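Local coordinates for protein nucleoside-diphosphate-sugar pyrophosphorylase (Vibrio cholerae, PDB 4EVW) that probably transfers a nucleotide onto a sugar phosphate to make a nucleoside-diphosphate sugar, at residues 131-136 with 220-225. The protein carries 1 engineered substitution. Residues are numbered along the deposited sequence; the frame is centred on the assembly and turned at random.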
loop_
_atom_site.group_PDB
_atom_site.type_symbol
_atom_site.label_atom_id
_atom_site.label_comp_id
_atom_site.label_asym_id
_atom_site.label_seq_id
_atom_site.Cartn_x
_atom_site.Cartn_y
_atom_site.Cartn_z
ATOM N N ASP A 131 -16.829 -4.248 -2.146
ATOM C CA ASP A 131 -16.402 -4.270 -0.755
ATOM C C ASP A 131 -14.911 -3.959 -0.689
ATOM O O ASP A 131 -14.365 -3.683 0.384
ATOM C CB ASP A 131 -16.693 -5.637 -0.128
ATOM C CG ASP A 131 -18.184 -5.879 0.061
ATOM O OD1 ASP A 131 -18.847 -5.009 0.665
ATOM O OD2 ASP A 131 -18.691 -6.930 -0.385
ATOM N N GLY A 132 -14.262 -4.001 -1.849
ATOM C CA GLY A 132 -12.841 -3.711 -1.916
ATOM C C GLY A 132 -12.329 -3.961 -3.321
ATOM O O GLY A 132 -12.976 -4.644 -4.111
ATOM N N TYR A 133 -11.181 -3.396 -3.659
ATOM C CA TYR A 133 -10.638 -3.633 -4.984
ATOM C C TYR A 133 -9.135 -3.481 -5.000
ATOM O O TYR A 133 -8.554 -2.769 -4.176
ATOM C CB TYR A 133 -11.275 -2.694 -6.025
ATOM C CG TYR A 133 -10.632 -1.330 -6.130
ATOM C CD1 TYR A 133 -11.032 -0.274 -5.308
ATOM C CD2 TYR A 133 -9.605 -1.102 -7.043
ATOM C CE1 TYR A 133 -10.422 0.983 -5.407
ATOM C CE2 TYR A 133 -8.993 0.136 -7.148
ATOM C CZ TYR A 133 -9.400 1.172 -6.329
ATOM O OH TYR A 133 -8.785 2.396 -6.451
ATOM N N LEU A 134 -8.510 -4.176 -5.940
ATOM C CA LEU A 134 -7.068 -4.138 -6.111
ATOM C C LEU A 134 -6.799 -3.452 -7.428
ATOM O O LEU A 134 -7.380 -3.813 -8.449
ATOM C CB LEU A 134 -6.480 -5.556 -6.184
ATOM C CG LEU A 134 -6.589 -6.462 -4.960
ATOM C CD1 LEU A 134 -7.882 -7.274 -5.014
ATOM C CD2 LEU A 134 -5.375 -7.391 -4.934
ATOM N N GLU A 135 -5.927 -2.456 -7.408
ATOM C CA GLU A 135 -5.572 -1.767 -8.637
ATOM C C GLU A 135 -4.529 -2.657 -9.296
ATOM O O GLU A 135 -3.592 -3.116 -8.636
ATOM C CB GLU A 135 -4.978 -0.408 -8.315
ATOM C CG GLU A 135 -4.667 0.439 -9.524
ATOM C CD GLU A 135 -4.072 1.762 -9.118
ATOM O OE1 GLU A 135 -2.905 1.772 -8.674
ATOM O OE2 GLU A 135 -4.780 2.788 -9.222
ATOM N N VAL A 136 -4.688 -2.915 -10.587
ATOM C CA VAL A 136 -3.753 -3.787 -11.286
ATOM C C VAL A 136 -3.302 -3.237 -12.635
ATOM O O VAL A 136 -3.918 -2.324 -13.185
ATOM C CB VAL A 136 -4.382 -5.192 -11.525
ATOM C CG1 VAL A 136 -4.677 -5.873 -10.193
ATOM C CG2 VAL A 136 -5.671 -5.064 -12.351
ATOM N N HIS A 220 -13.187 -6.647 -6.349
ATOM C CA HIS A 220 -12.914 -6.412 -7.763
ATOM C C HIS A 220 -11.503 -5.933 -8.026
ATOM O O HIS A 220 -10.710 -5.739 -7.108
ATOM C CB HIS A 220 -13.882 -5.359 -8.311
ATOM C CG HIS A 220 -15.288 -5.846 -8.445
ATOM N ND1 HIS A 220 -15.902 -6.010 -9.668
ATOM C CD2 HIS A 220 -16.197 -6.225 -7.515
ATOM C CE1 HIS A 220 -17.127 -6.470 -9.487
ATOM N NE2 HIS A 220 -17.330 -6.610 -8.189
ATOM N N TYR A 221 -11.180 -5.771 -9.302
ATOM C CA TYR A 221 -9.887 -5.228 -9.665
ATOM C C TYR A 221 -10.187 -4.024 -10.518
ATOM O O TYR A 221 -11.309 -3.858 -11.011
ATOM C CB TYR A 221 -9.019 -6.233 -10.449
ATOM C CG TYR A 221 -9.481 -6.590 -11.856
ATOM C CD1 TYR A 221 -9.242 -5.741 -12.940
ATOM C CD2 TYR A 221 -10.120 -7.804 -12.104
ATOM C CE1 TYR A 221 -9.622 -6.105 -14.242
ATOM C CE2 TYR A 221 -10.502 -8.177 -13.397
ATOM C CZ TYR A 221 -10.252 -7.324 -14.457
ATOM O OH TYR A 221 -10.621 -7.701 -15.729
ATOM N N HIS A 222 -9.199 -3.154 -10.646
ATOM C CA HIS A 222 -9.331 -1.986 -11.493
ATOM C C HIS A 222 -8.044 -1.924 -12.286
ATOM O O HIS A 222 -6.963 -1.729 -11.728
ATOM C CB HIS A 222 -9.499 -0.698 -10.706
ATOM C CG HIS A 222 -9.616 0.505 -11.588
ATOM N ND1 HIS A 222 -8.686 1.520 -11.595
ATOM C CD2 HIS A 222 -10.517 0.812 -12.553
ATOM C CE1 HIS A 222 -9.005 2.401 -12.529
ATOM N NE2 HIS A 222 -10.110 1.993 -13.123
ATOM N N LEU A 223 -8.170 -2.100 -13.593
ATOM C CA LEU A 223 -7.021 -2.108 -14.487
ATOM C C LEU A 223 -6.567 -0.727 -14.937
ATOM O O LEU A 223 -7.369 0.063 -15.434
ATOM C CB LEU A 223 -7.355 -2.947 -15.723
ATOM C CG LEU A 223 -6.276 -3.031 -16.804
ATOM C CD1 LEU A 223 -5.077 -3.800 -16.269
ATOM C CD2 LEU A 223 -6.843 -3.720 -18.038
ATOM N N ILE A 224 -5.285 -0.427 -14.752
ATOM C CA ILE A 224 -4.758 0.854 -15.211
ATOM C C ILE A 224 -3.673 0.554 -16.232
ATOM O O ILE A 224 -3.205 -0.585 -16.338
ATOM C CB ILE A 224 -4.159 1.725 -14.070
ATOM C CG1 ILE A 224 -2.912 1.064 -13.479
ATOM C CG2 ILE A 224 -5.213 1.976 -12.998
ATOM C CD1 ILE A 224 -2.144 1.973 -12.531
ATOM N N ALA A 225 -3.287 1.574 -16.990
ATOM C CA ALA A 225 -2.261 1.424 -18.016
ATOM C C ALA A 225 -0.866 1.508 -17.394
ATOM O O ALA A 225 -0.664 2.183 -16.387
ATOM C CB ALA A 225 -2.433 2.507 -19.075
HETATM O O HOH W 1 -7.387 2.669 -8.831
#
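Tyr133 holds CG between its backbone N and carbonyl carbon (chi1 85°), whereas His222 sets CG anti to its N (chi1 179°), and the two side chains run side by side, pointing the same way. The phenol ring meets the histidine's methylene obliquely, Tyr133 CD2 lying 3.7 Å from His222 CB. A tyrosine suits this place because its ring packs on carbon while its hydroxyl reaches a water that also donates to the carboxylate, 2.6 Å from Glu135 OE2, and makes a longer bond to His222 ND1. Glu135 is extended beyond CG; its aliphatic part is crossed by Ile224, whose CG2 stands 3.8 Å from Glu135 CG. The buried carboxylate is satisfied by Arg118, in a salt bridge to OE2, and by Thr172, bonded to OE1.

Beneath these side chains, strands 132-138 and 219-223 run parallel within a mixed sheet, consistent with the alpha/beta fold of sugar nucleotidyltransferases. Strand 132-138 is flanked on its other edge by antiparallel neighbours 169-172 and 174-177. Five backbone hydrogen bonds alternate along the ladder, from His220 N to Gly132 O at 3.0 Å to Ile224 N to Val136 O at 2.8 Å.

On the sheet face carrying Leu134 and Val136, the branched Val136 side chain crosses that of Tyr221 at about a right angle, its CG2 3.7 Å from Tyr221 CD1; Leu169 touches both side chains.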